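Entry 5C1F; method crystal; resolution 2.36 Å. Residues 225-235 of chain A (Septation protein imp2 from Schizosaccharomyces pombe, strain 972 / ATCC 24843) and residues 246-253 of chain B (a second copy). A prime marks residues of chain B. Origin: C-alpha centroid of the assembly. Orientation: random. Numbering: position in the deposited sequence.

Chain A 225-235: VMWTFTLLISR
Chain B 246-253: RIRKNLEQ

The contact turns on a buried arginine that acts as a knob: Arg248′ loses 118 Å² to the other stretch, its side chain sitting among Trp227, Thr230, Leu231 and Ser234. Both stretches are helical, with phi/psi near -64/-41 through most of their length; their axes run antiparallel at 155° and approach to 9.8 Å. The register is marked by Trp227 and Arg248′, whose CA atoms lie 6.6 Å apart.

Arg248′ (chi1 to chi3 m, t, m; chi4 -96°) crosses the Trp227 ring before reaching polar atoms. Arg248′ CD lies 3.8 Å from the centroid of the Trp227 six-membered ring, 16° off the normal, a CH-pi contact over one face. The guanidinium then meets hydroxyls near its own plane: Arg248′ NH1 donates a weak hydrogen bond to Thr230 OG1 (3.0 Å, 145°), and Arg248′ NH2 donates to Ser234 OG (3.2 Å, 151°). Thr230 (p) also donates from OG1 to Trp227 O at 2.7 Å, so this hydroxyl serves both helices. Ser234 is m.

Apolar packing lies to one side of the arginine. Thr230, presenting a methyl besides its hydroxyl, sets CG2 3.6 Å from Ile247′ CG2 (Ile247′ m, t). Leu251′ (m, t) places CD1 3.7 Å from Trp227 CE3, at the indole edge, and CD2 3.9 Å from Met226 CE (Met226 m, t, m). Trp227 (t, chi2 -85°) starts sideways, yet its flat indole reaches across to offer Arg248′ CD a face. Together the stretches bury 482 Å².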

# COMPACT_ATOMS: atom_id res chain seq x y z
N VAL A 225 8.19 8.61 -18.19
CA VAL A 225 7.33 7.61 -17.56
C VAL A 225 7.78 7.33 -16.13
O VAL A 225 6.95 7.24 -15.22
CB VAL A 225 7.32 6.29 -18.35
CG1 VAL A 225 6.46 5.25 -17.64
CG2 VAL A 225 6.78 6.53 -19.75
N MET A 226 9.09 7.19 -15.93
CA MET A 226 9.63 7.03 -14.58
C MET A 226 9.35 8.28 -13.77
O MET A 226 9.08 8.21 -12.57
CB MET A 226 11.13 6.74 -14.62
CG MET A 226 11.46 5.29 -14.96
SD MET A 226 13.20 4.88 -14.74
CE MET A 226 13.98 5.97 -15.94
N TRP A 227 9.40 9.44 -14.42
CA TRP A 227 9.07 10.69 -13.76
C TRP A 227 7.61 10.67 -13.33
O TRP A 227 7.29 11.00 -12.19
CB TRP A 227 9.34 11.88 -14.68
CG TRP A 227 9.19 13.21 -14.01
CD1 TRP A 227 8.04 13.91 -13.83
CD2 TRP A 227 10.24 14.00 -13.41
NE1 TRP A 227 8.30 15.09 -13.17
CE2 TRP A 227 9.64 15.16 -12.90
CE3 TRP A 227 11.62 13.83 -13.27
CZ2 TRP A 227 10.37 16.16 -12.25
CZ3 TRP A 227 12.34 14.81 -12.62
CH2 TRP A 227 11.72 15.96 -12.13
N THR A 228 6.73 10.27 -14.24
CA THR A 228 5.30 10.17 -13.95
C THR A 228 5.05 9.24 -12.77
O THR A 228 4.23 9.53 -11.90
CB THR A 228 4.51 9.68 -15.19
OG1 THR A 228 4.56 10.69 -16.21
CG2 THR A 228 3.05 9.41 -14.84
N PHE A 229 5.79 8.13 -12.73
CA PHE A 229 5.70 7.18 -11.63
C PHE A 229 5.95 7.85 -10.28
O PHE A 229 5.20 7.63 -9.33
CB PHE A 229 6.69 6.03 -11.85
CG PHE A 229 6.82 5.10 -10.67
CD1 PHE A 229 5.76 4.31 -10.27
CD2 PHE A 229 8.02 5.01 -9.97
CE1 PHE A 229 5.88 3.46 -9.19
CE2 PHE A 229 8.14 4.16 -8.89
CZ PHE A 229 7.07 3.38 -8.50
N THR A 230 6.99 8.68 -10.19
CA THR A 230 7.32 9.36 -8.94
C THR A 230 6.27 10.41 -8.57
O THR A 230 6.01 10.64 -7.39
CB THR A 230 8.69 10.05 -8.99
OG1 THR A 230 8.63 11.20 -9.86
CG2 THR A 230 9.76 9.09 -9.49
N LEU A 231 5.70 11.05 -9.58
CA LEU A 231 4.67 12.06 -9.36
C LEU A 231 3.43 11.41 -8.75
O LEU A 231 2.82 11.96 -7.83
CB LEU A 231 4.30 12.77 -10.66
CG LEU A 231 5.37 13.67 -11.26
CD1 LEU A 231 4.82 14.37 -12.49
CD2 LEU A 231 5.86 14.68 -10.24
N LEU A 232 3.08 10.24 -9.27
CA LEU A 232 1.94 9.49 -8.78
C LEU A 232 2.13 9.04 -7.33
O LEU A 232 1.21 9.12 -6.52
CB LEU A 232 1.67 8.27 -9.68
CG LEU A 232 1.13 8.62 -11.06
CD1 LEU A 232 0.96 7.36 -11.92
CD2 LEU A 232 -0.19 9.37 -10.93
N ILE A 233 3.33 8.57 -6.99
CA ILE A 233 3.60 8.10 -5.63
C ILE A 233 3.65 9.27 -4.65
O ILE A 233 3.14 9.18 -3.53
CB ILE A 233 4.92 7.30 -5.54
CG1 ILE A 233 4.89 6.09 -6.47
CG2 ILE A 233 5.17 6.85 -4.11
CD1 ILE A 233 3.84 5.07 -6.12
N SER A 234 4.26 10.38 -5.07
CA SER A 234 4.30 11.57 -4.23
C SER A 234 2.89 12.11 -3.98
O SER A 234 2.61 12.61 -2.89
CB SER A 234 5.17 12.66 -4.88
OG SER A 234 6.54 12.32 -4.82
N ARG A 235 2.02 12.00 -4.98
CA ARG A 235 0.62 12.40 -4.83
C ARG A 235 -0.07 11.52 -3.80
O ARG A 235 -0.86 11.99 -2.99
CB ARG A 235 -0.10 12.33 -6.18
CG ARG A 235 -1.59 12.69 -6.12
CD ARG A 235 -1.81 14.15 -5.72
NE ARG A 235 -3.23 14.50 -5.71
CZ ARG A 235 -3.72 15.66 -5.26
NH1 ARG A 235 -2.90 16.59 -4.78
NH2 ARG A 235 -5.03 15.89 -5.29
N ARG B 246 14.50 11.70 -4.64
CA ARG B 246 15.84 11.25 -5.01
C ARG B 246 15.86 10.69 -6.43
O ARG B 246 16.81 10.93 -7.18
CB ARG B 246 16.36 10.22 -4.01
CG ARG B 246 16.70 10.82 -2.65
CD ARG B 246 17.47 9.83 -1.78
NE ARG B 246 16.70 8.61 -1.55
CZ ARG B 246 15.92 8.40 -0.50
NH1 ARG B 246 15.80 9.34 0.44
NH2 ARG B 246 15.26 7.26 -0.37
N ILE B 247 14.82 9.94 -6.79
CA ILE B 247 14.65 9.47 -8.17
C ILE B 247 14.61 10.65 -9.14
O ILE B 247 15.24 10.63 -10.19
CB ILE B 247 13.36 8.65 -8.35
CG1 ILE B 247 13.34 7.46 -7.38
CG2 ILE B 247 13.23 8.17 -9.78
CD1 ILE B 247 12.06 6.65 -7.45
N ARG B 248 13.86 11.69 -8.77
CA ARG B 248 13.73 12.86 -9.62
C ARG B 248 15.03 13.67 -9.70
O ARG B 248 15.32 14.28 -10.72
CB ARG B 248 12.58 13.75 -9.13
CG ARG B 248 11.19 13.18 -9.39
CD ARG B 248 10.09 14.20 -9.14
NE ARG B 248 9.92 14.49 -7.72
CZ ARG B 248 9.00 13.91 -6.95
NH1 ARG B 248 8.17 13.02 -7.47
NH2 ARG B 248 8.91 14.23 -5.67
N LYS B 249 15.80 13.66 -8.62
CA LYS B 249 17.10 14.33 -8.62
C LYS B 249 18.01 13.68 -9.66
O LYS B 249 18.79 14.36 -10.33
CB LYS B 249 17.77 14.28 -7.25
CG LYS B 249 17.02 14.96 -6.13
CD LYS B 249 16.64 16.39 -6.48
CE LYS B 249 15.78 17.00 -5.39
NZ LYS B 249 15.17 18.30 -5.81
N ASN B 250 17.91 12.36 -9.78
CA ASN B 250 18.74 11.63 -10.72
C ASN B 250 18.30 11.85 -12.16
O ASN B 250 19.13 12.00 -13.06
CB ASN B 250 18.74 10.14 -10.39
CG ASN B 250 19.51 9.32 -11.41
OD1 ASN B 250 18.94 8.87 -12.41
ND2 ASN B 250 20.80 9.13 -11.17
N LEU B 251 16.99 11.85 -12.38
CA LEU B 251 16.44 12.07 -13.71
C LEU B 251 16.79 13.46 -14.24
O LEU B 251 17.06 13.63 -15.42
CB LEU B 251 14.92 11.86 -13.71
CG LEU B 251 14.43 10.43 -13.44
CD1 LEU B 251 12.91 10.39 -13.28
CD2 LEU B 251 14.88 9.47 -14.53
N GLU B 252 16.79 14.45 -13.35
CA GLU B 252 17.19 15.81 -13.70
C GLU B 252 18.61 15.88 -14.25
O GLU B 252 18.91 16.70 -15.12
CB GLU B 252 17.08 16.74 -12.49
CG GLU B 252 15.66 17.20 -12.15
CD GLU B 252 15.62 18.10 -10.93
OE1 GLU B 252 16.54 18.03 -10.09
OE2 GLU B 252 14.65 18.89 -10.80
N GLN B 253 19.48 15.01 -13.75
CA GLN B 253 20.90 15.05 -14.08
C GLN B 253 21.26 14.16 -15.27
O GLN B 253 22.38 14.20 -15.77
CB GLN B 253 21.73 14.65 -12.86
CG GLN B 253 21.61 15.64 -11.70
CD GLN B 253 22.08 15.06 -10.37
OE1 GLN B 253 22.13 13.84 -10.19
NE2 GLN B 253 22.42 15.93 -9.43